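Local coordinates for protein deacetylase EF_0837 (Enterococcus faecalis, PDB 2ICS) that deacetylates acetyl-(R)-mandelate with very low efficiency in vitro, as a zinc-dependent amidohydrolase that carries two metal ions and is crystallised with adenine, at residues 113-118 with 137-142; 338-343 with 350-355. One frame throughout, in Å; residues are numbered along the deposited sequence.

Contact 1 of 2, residues 113-118 with 137-142; sequences GLVNIS and SLVKKA
Val115 turns CG1 into the position between its own backbone N and carbonyl carbon (chi1 54°), while Val139 on the helix sets CG1 anti to its backbone N (chi1 174°). With these rotations the two methyls meet: Val115 CG1 lies 3.9 Å from Val139 CG1, and the two branches cross obliquely. The other methyl of Val115, CG2, reaches more loosely toward the helix, 4.5 Å from Ala142 CB, one helical turn beyond Val139. Val139 CG2 takes the other direction and lies against the backbone of the loop, 4.0 Å from both Ile117 O and Ile117 CA. No hydrogen bond links the segments, so the contact rests on van der Waals packing, burying 165 Å² in all. The loop is shaped from within: Ser118 N donates to Asn116 OD1 at 3.2 Å and 165°, closing an Asx turn, and the same side chain's ND2 is hydrogen-bonded to Gly90 O. Strand 110-114, helix 136-145 and strand 150-152 form a beta-alpha-beta unit of the TIM barrel. Val115 also touches Val150 of the following strand, and Ile176 of helix 168-178 packs on both Ile117 and Val139.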
ATOM      1  N   GLY A 113       0.293   6.422   8.916  1.00 24.25           N
ATOM      2  CA  GLY A 113      -1.136   6.218   8.864  1.00 24.99           C
ATOM      3  C   GLY A 113      -1.911   7.349   8.235  1.00 25.20           C
ATOM      4  O   GLY A 113      -1.432   8.477   8.144  1.00 26.05           O
ATOM      5  N   LEU A 114      -3.106   7.014   7.768  1.00 25.34           N
ATOM      6  CA  LEU A 114      -4.031   7.969   7.183  1.00 26.20           C
ATOM      7  C   LEU A 114      -5.058   8.161   8.280  1.00 25.20           C
ATOM      8  O   LEU A 114      -5.461   7.195   8.925  1.00 25.38           O
ATOM      9  CB  LEU A 114      -4.727   7.372   5.960  1.00 27.49           C
ATOM     10  CG  LEU A 114      -4.081   7.482   4.582  1.00 30.68           C
ATOM     11  CD1 LEU A 114      -2.562   7.575   4.683  1.00 29.53           C
ATOM     12  CD2 LEU A 114      -4.527   6.275   3.761  1.00 31.00           C
ATOM     13  N   VAL A 115      -5.478   9.397   8.512  1.00 26.50           N
ATOM     14  CA  VAL A 115      -6.473   9.637   9.542  1.00 27.53           C
ATOM     15  C   VAL A 115      -7.846   9.585   8.895  1.00 26.55           C
ATOM     16  O   VAL A 115      -8.082  10.220   7.873  1.00 27.09           O
ATOM     17  CB  VAL A 115      -6.253  11.007  10.235  1.00 29.11           C
ATOM     18  CG1 VAL A 115      -6.211  12.113   9.203  1.00 29.23           C
ATOM     19  CG2 VAL A 115      -7.363  11.264  11.244  1.00 29.89           C
ATOM     20  N   ASN A 116      -8.739   8.797   9.480  1.00 27.13           N
ATOM     21  CA  ASN A 116     -10.097   8.657   8.964  1.00 27.63           C
ATOM     22  C   ASN A 116     -10.779   9.994   9.187  1.00 28.54           C
ATOM     23  O   ASN A 116     -10.593  10.604  10.233  1.00 30.64           O
ATOM     24  CB  ASN A 116     -10.837   7.572   9.747  1.00 26.28           C
ATOM     25  CG  ASN A 116     -11.992   6.969   8.973  1.00 26.88           C
ATOM     26  OD1 ASN A 116     -12.887   7.673   8.499  1.00 23.18           O
ATOM     27  ND2 ASN A 116     -11.980   5.646   8.850  1.00 27.34           N
ATOM     28  N   ILE A 117     -11.567  10.458   8.224  1.00 29.50           N
ATOM     29  CA  ILE A 117     -12.249  11.735   8.403  1.00 29.50           C
ATOM     30  C   ILE A 117     -13.280  11.653   9.526  1.00 30.75           C
ATOM     31  O   ILE A 117     -13.753  12.676  10.014  1.00 30.77           O
ATOM     32  CB  ILE A 117     -12.930  12.204   7.106  1.00 28.67           C
ATOM     33  CG1 ILE A 117     -13.919  11.147   6.614  1.00 26.72           C
ATOM     34  CG2 ILE A 117     -11.871  12.498   6.059  1.00 25.63           C
ATOM     35  CD1 ILE A 117     -14.747  11.601   5.433  1.00 26.15           C
ATOM     36  N   SER A 118     -13.626  10.431   9.929  1.00 31.95           N
ATOM     37  CA  SER A 118     -14.570  10.215  11.029  1.00 34.48           C
ATOM     38  C   SER A 118     -13.718  10.049  12.297  1.00 35.21           C
ATOM     39  O   SER A 118     -12.931   9.106  12.401  1.00 34.89           O
ATOM     40  CB  SER A 118     -15.397   8.954  10.780  1.00 33.65           C
ATOM     41  OG  SER A 118     -16.444   8.847  11.725  1.00 37.38           O
ATOM     42  N   SER A 137     -12.197  20.117  11.904  1.00 42.69           N
ATOM     43  CA  SER A 137     -11.289  20.633  12.919  1.00 44.16           C
ATOM     44  C   SER A 137     -10.467  19.549  13.583  1.00 43.38           C
ATOM     45  O   SER A 137      -9.256  19.697  13.750  1.00 43.19           O
ATOM     46  CB  SER A 137     -12.071  21.393  13.994  1.00 44.78           C
ATOM     47  OG  SER A 137     -12.659  22.561  13.452  1.00 49.24           O
ATOM     48  N   LEU A 138     -11.124  18.464  13.975  1.00 42.92           N
ATOM     49  CA  LEU A 138     -10.423  17.375  14.639  1.00 43.20           C
ATOM     50  C   LEU A 138      -9.368  16.745  13.741  1.00 42.95           C
ATOM     51  O   LEU A 138      -8.311  16.329  14.216  1.00 43.57           O
ATOM     52  CB  LEU A 138     -11.413  16.305  15.108  1.00 42.78           C
ATOM     53  CG  LEU A 138     -12.501  16.755  16.087  1.00 43.01           C
ATOM     54  CD1 LEU A 138     -13.233  15.527  16.615  1.00 41.77           C
ATOM     55  CD2 LEU A 138     -11.881  17.540  17.239  1.00 41.26           C
ATOM     56  N   VAL A 139      -9.649  16.676  12.445  1.00 42.27           N
ATOM     57  CA  VAL A 139      -8.697  16.089  11.511  1.00 43.03           C
ATOM     58  C   VAL A 139      -7.480  16.994  11.384  1.00 43.10           C
ATOM     59  O   VAL A 139      -6.343  16.523  11.407  1.00 43.66           O
ATOM     60  CB  VAL A 139      -9.331  15.869  10.115  1.00 42.39           C
ATOM     61  CG1 VAL A 139      -8.270  15.404   9.128  1.00 40.93           C
ATOM     62  CG2 VAL A 139     -10.441  14.826  10.210  1.00 42.15           C
ATOM     63  N   LYS A 140      -7.729  18.294  11.255  1.00 43.47           N
ATOM     64  CA  LYS A 140      -6.660  19.279  11.137  1.00 42.97           C
ATOM     65  C   LYS A 140      -5.718  19.195  12.334  1.00 42.20           C
ATOM     66  O   LYS A 140      -4.497  19.240  12.183  1.00 41.24           O
ATOM     67  CB  LYS A 140      -7.249  20.691  11.047  1.00 43.08           C
ATOM     68  CG  LYS A 140      -6.212  21.799  11.191  1.00 45.64           C
ATOM     69  CD  LYS A 140      -6.005  22.581   9.902  1.00 46.54           C
ATOM     70  CE  LYS A 140      -7.151  23.534   9.639  1.00 45.87           C
ATOM     71  NZ  LYS A 140      -6.846  24.419   8.485  1.00 47.05           N
ATOM     72  N   LYS A 141      -6.296  19.072  13.525  1.00 41.33           N
ATOM     73  CA  LYS A 141      -5.506  18.984  14.745  1.00 41.33           C
ATOM     74  C   LYS A 141      -4.610  17.754  14.750  1.00 39.44           C
ATOM     75  O   LYS A 141      -3.467  17.813  15.199  1.00 39.66           O
ATOM     76  CB  LYS A 141      -6.423  18.968  15.972  1.00 44.63           C
ATOM     77  CG  LYS A 141      -7.198  20.266  16.161  1.00 50.55           C
ATOM     78  CD  LYS A 141      -8.035  20.265  17.434  1.00 53.10           C
ATOM     79  CE  LYS A 141      -8.820  21.566  17.564  1.00 54.57           C
ATOM     80  NZ  LYS A 141      -9.739  21.552  18.737  1.00 57.10           N
ATOM     81  N   ALA A 142      -5.122  16.634  14.252  1.00 37.58           N
ATOM     82  CA  ALA A 142      -4.319  15.419  14.221  1.00 36.32           C
ATOM     83  C   ALA A 142      -3.135  15.614  13.277  1.00 34.10           C
ATOM     84  O   ALA A 142      -2.003  15.262  13.601  1.00 34.76           O
ATOM     85  CB  ALA A 142      -5.165  14.234  13.772  1.00 34.98           C
TER

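Contact 2 of 2, residues 338-343 with 350-355; sequences AEEKTL and TRVAKE
Leu343 packs on Ala353 across two antiparallel strands. Its CB lies 3.6 Å from Arg351 O, the carbonyl that also receives Leu343 N. CG is anti to the carbonyl carbon (chi1 -58°), within reach of both Arg351 O and Ala353 CB. At the tip, CD1 presses on Ala353 CB at 3.4 Å, tighter than usual for two carbons. Phe253, Thr288, Glu291 and Lys292 from two helices also touch this leucine, which is buried between sheet and helices. Lys341 and Arg351 start on the same face, but their ends lead away to salt bridges with Glu291 and Glu257.

The other face holds Thr342 and Val352. Here Thr342 CG2 meets Thr350 CG2, again at 3.4 Å, both methyls anti to their backbone N. Glu340 lays its chain across Val352 CG1, with CB, CG and the carboxylate carbon CD each about 4.1 Å from that methyl.

Backbone bonds fix the register. Leu343 and Arg351 exchange two, and Ala353 N donates to Lys341 O at 2.7 Å; the return bond, Lys341 N to Ala353 O, is weak at 134°. Beyond it the register slips by one residue, and Glu339 N approaches Lys354 O at 2.9 Å from above the carbonyl plane. In this irregular section Glu340 CA makes a CA-H...O contact with Ala353 O. An antiparallel angle of 166°, paired bonds and a one-residue slip identify a beta hairpin with a beta bulge, formed by strands 331-344 and 350-364.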
ATOM      1  N   ALA A 338      10.766 -20.297  -9.983  1.00 46.00           N
ATOM      2  CA  ALA A 338       9.744 -20.960 -10.772  1.00 46.83           C
ATOM      3  C   ALA A 338       9.170 -22.121  -9.973  1.00 47.61           C
ATOM      4  O   ALA A 338       9.845 -23.120  -9.732  1.00 48.65           O
ATOM      5  CB  ALA A 338      10.342 -21.459 -12.079  1.00 47.19           C
ATOM      6  N   GLU A 339       7.922 -21.973  -9.549  1.00 47.75           N
ATOM      7  CA  GLU A 339       7.248 -23.004  -8.781  1.00 48.01           C
ATOM      8  C   GLU A 339       5.760 -22.688  -8.762  1.00 47.93           C
ATOM      9  O   GLU A 339       5.353 -21.587  -8.385  1.00 47.42           O
ATOM     10  CB  GLU A 339       7.800 -23.052  -7.355  1.00 51.22           C
ATOM     11  CG  GLU A 339       7.342 -24.268  -6.563  1.00 55.49           C
ATOM     12  CD  GLU A 339       8.100 -24.434  -5.258  1.00 59.20           C
ATOM     13  OE1 GLU A 339       9.350 -24.459  -5.297  1.00 61.88           O
ATOM     14  OE2 GLU A 339       7.448 -24.548  -4.197  1.00 59.82           O
ATOM     15  N   GLU A 340       4.951 -23.651  -9.183  1.00 46.69           N
ATOM     16  CA  GLU A 340       3.514 -23.451  -9.222  1.00 45.62           C
ATOM     17  C   GLU A 340       2.926 -23.196  -7.842  1.00 43.81           C
ATOM     18  O   GLU A 340       3.434 -23.687  -6.833  1.00 43.10           O
ATOM     19  CB  GLU A 340       2.835 -24.649  -9.889  1.00 46.29           C
ATOM     20  CG  GLU A 340       3.117 -24.712 -11.384  1.00 48.53           C
ATOM     21  CD  GLU A 340       2.288 -25.753 -12.109  1.00 49.73           C
ATOM     22  OE1 GLU A 340       2.308 -25.753 -13.357  1.00 50.16           O
ATOM     23  OE2 GLU A 340       1.621 -26.571 -11.437  1.00 51.61           O
ATOM     24  N   LYS A 341       1.854 -22.414  -7.817  1.00 41.91           N
ATOM     25  CA  LYS A 341       1.176 -22.049  -6.580  1.00 40.64           C
ATOM     26  C   LYS A 341      -0.235 -21.603  -6.935  1.00 39.69           C
ATOM     27  O   LYS A 341      -0.435 -20.899  -7.928  1.00 38.74           O
ATOM     28  CB  LYS A 341       1.932 -20.901  -5.911  1.00 41.29           C
ATOM     29  CG  LYS A 341       1.334 -20.369  -4.622  1.00 41.34           C
ATOM     30  CD  LYS A 341       2.128 -19.148  -4.168  1.00 40.38           C
ATOM     31  CE  LYS A 341       1.629 -18.585  -2.851  1.00 42.22           C
ATOM     32  NZ  LYS A 341       2.406 -17.370  -2.451  1.00 41.13           N
ATOM     33  N   THR A 342      -1.213 -22.024  -6.140  1.00 37.69           N
ATOM     34  CA  THR A 342      -2.596 -21.642  -6.388  1.00 36.50           C
ATOM     35  C   THR A 342      -2.873 -20.291  -5.746  1.00 35.50           C
ATOM     36  O   THR A 342      -2.485 -20.045  -4.603  1.00 36.63           O
ATOM     37  CB  THR A 342      -3.583 -22.675  -5.817  1.00 37.66           C
ATOM     38  OG1 THR A 342      -3.418 -23.921  -6.504  1.00 40.48           O
ATOM     39  CG2 THR A 342      -5.017 -22.196  -6.001  1.00 37.80           C
ATOM     40  N   LEU A 343      -3.536 -19.415  -6.491  1.00 32.33           N
ATOM     41  CA  LEU A 343      -3.856 -18.085  -5.996  1.00 30.90           C
ATOM     42  C   LEU A 343      -5.347 -17.862  -6.126  1.00 29.14           C
ATOM     43  O   LEU A 343      -5.933 -18.139  -7.168  1.00 29.65           O
ATOM     44  CB  LEU A 343      -3.099 -17.021  -6.801  1.00 29.46           C
ATOM     45  CG  LEU A 343      -1.571 -17.121  -6.820  1.00 28.06           C
ATOM     46  CD1 LEU A 343      -1.011 -16.110  -7.810  1.00 27.98           C
ATOM     47  CD2 LEU A 343      -1.012 -16.872  -5.438  1.00 24.81           C
ATOM     48  N   THR A 350      -9.734 -18.524  -9.283  1.00 35.98           N
ATOM     49  CA  THR A 350      -8.424 -19.123  -9.054  1.00 34.96           C
ATOM     50  C   THR A 350      -7.504 -19.042 -10.271  1.00 33.79           C
ATOM     51  O   THR A 350      -7.959 -19.059 -11.415  1.00 31.94           O
ATOM     52  CB  THR A 350      -8.566 -20.604  -8.633  1.00 37.91           C
ATOM     53  OG1 THR A 350      -9.263 -20.682  -7.380  1.00 40.43           O
ATOM     54  CG2 THR A 350      -7.201 -21.259  -8.494  1.00 39.82           C
ATOM     55  N   ARG A 351      -6.206 -18.942 -10.005  1.00 31.84           N
ATOM     56  CA  ARG A 351      -5.194 -18.869 -11.051  1.00 32.11           C
ATOM     57  C   ARG A 351      -3.952 -19.594 -10.539  1.00 33.46           C
ATOM     58  O   ARG A 351      -3.646 -19.557  -9.349  1.00 32.17           O
ATOM     59  CB  ARG A 351      -4.850 -17.406 -11.368  1.00 30.36           C
ATOM     60  CG  ARG A 351      -6.018 -16.554 -11.872  1.00 29.69           C
ATOM     61  CD  ARG A 351      -6.502 -17.030 -13.236  1.00 29.55           C
ATOM     62  NE  ARG A 351      -7.455 -16.108 -13.856  1.00 27.43           N
ATOM     63  CZ  ARG A 351      -8.761 -16.088 -13.609  1.00 26.99           C
ATOM     64  NH1 ARG A 351      -9.293 -16.943 -12.747  1.00 27.83           N
ATOM     65  NH2 ARG A 351      -9.541 -15.216 -14.237  1.00 24.82           N
ATOM     66  N   VAL A 352      -3.242 -20.266 -11.432  1.00 35.77           N
ATOM     67  CA  VAL A 352      -2.042 -20.982 -11.026  1.00 37.24           C
ATOM     68  C   VAL A 352      -0.809 -20.161 -11.379  1.00 37.55           C
ATOM     69  O   VAL A 352      -0.507 -19.961 -12.552  1.00 39.29           O
ATOM     70  CB  VAL A 352      -1.964 -22.366 -11.707  1.00 37.55           C
ATOM     71  CG1 VAL A 352      -0.702 -23.096 -11.270  1.00 40.17           C
ATOM     72  CG2 VAL A 352      -3.188 -23.184 -11.342  1.00 38.41           C
ATOM     73  N   ALA A 353      -0.112 -19.671 -10.359  1.00 37.92           N
ATOM     74  CA  ALA A 353       1.089 -18.873 -10.577  1.00 38.23           C
ATOM     75  C   ALA A 353       2.266 -19.781 -10.891  1.00 38.53           C
ATOM     76  O   ALA A 353       2.362 -20.889 -10.364  1.00 37.99           O
ATOM     77  CB  ALA A 353       1.398 -18.037  -9.346  1.00 37.50           C
ATOM     78  N   LYS A 354       3.157 -19.307 -11.753  1.00 39.43           N
ATOM     79  CA  LYS A 354       4.333 -20.075 -12.134  1.00 40.31           C
ATOM     80  C   LYS A 354       5.577 -19.531 -11.440  1.00 39.05           C
ATOM     81  O   LYS A 354       6.619 -20.188 -11.426  1.00 38.51           O
ATOM     82  CB  LYS A 354       4.545 -20.010 -13.648  1.00 44.21           C
ATOM     83  CG  LYS A 354       3.399 -20.556 -14.485  1.00 48.68           C
ATOM     84  CD  LYS A 354       3.676 -20.337 -15.972  1.00 53.04           C
ATOM     85  CE  LYS A 354       2.596 -20.962 -16.842  1.00 55.44           C
ATOM     86  NZ  LYS A 354       2.517 -22.440 -16.645  1.00 57.70           N
ATOM     87  N   GLU A 355       5.471 -18.333 -10.869  1.00 35.31           N
ATOM     88  CA  GLU A 355       6.617 -17.725 -10.202  1.00 34.92           C
ATOM     89  C   GLU A 355       6.271 -17.174  -8.816  1.00 34.74           C
ATOM     90  O   GLU A 355       5.221 -16.559  -8.617  1.00 32.37           O
ATOM     91  CB  GLU A 355       7.192 -16.615 -11.087  1.00 37.07           C
ATOM     92  CG  GLU A 355       7.315 -17.017 -12.559  1.00 40.43           C
ATOM     93  CD  GLU A 355       7.985 -15.960 -13.420  1.00 43.15           C
ATOM     94  OE1 GLU A 355       7.519 -14.804 -13.439  1.00 45.69           O
ATOM     95  OE2 GLU A 355       8.983 -16.289 -14.088  1.00 46.26           O
TER

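How the contacts relate
Contact 1 and contact 2 lie on opposite sides of the chain's centre, their own centres 41 Å apart and their nearest atoms about 25 Å apart, so neither touches the other. They follow one another along the chain, yet both reach one mixed sheet, through strand 110-114 for contact 1 and the hairpin strands for contact 2. Only contact 1 comes near the catalytic centre: the side chain of Asn116 is about 9 Å from a bound zinc ion, about 10 Å from adenine and about 5 Å from the side chain of Arg156, the probable transition-state stabiliser. Contact 2 is a surface hairpin away from the metal and adenine sites.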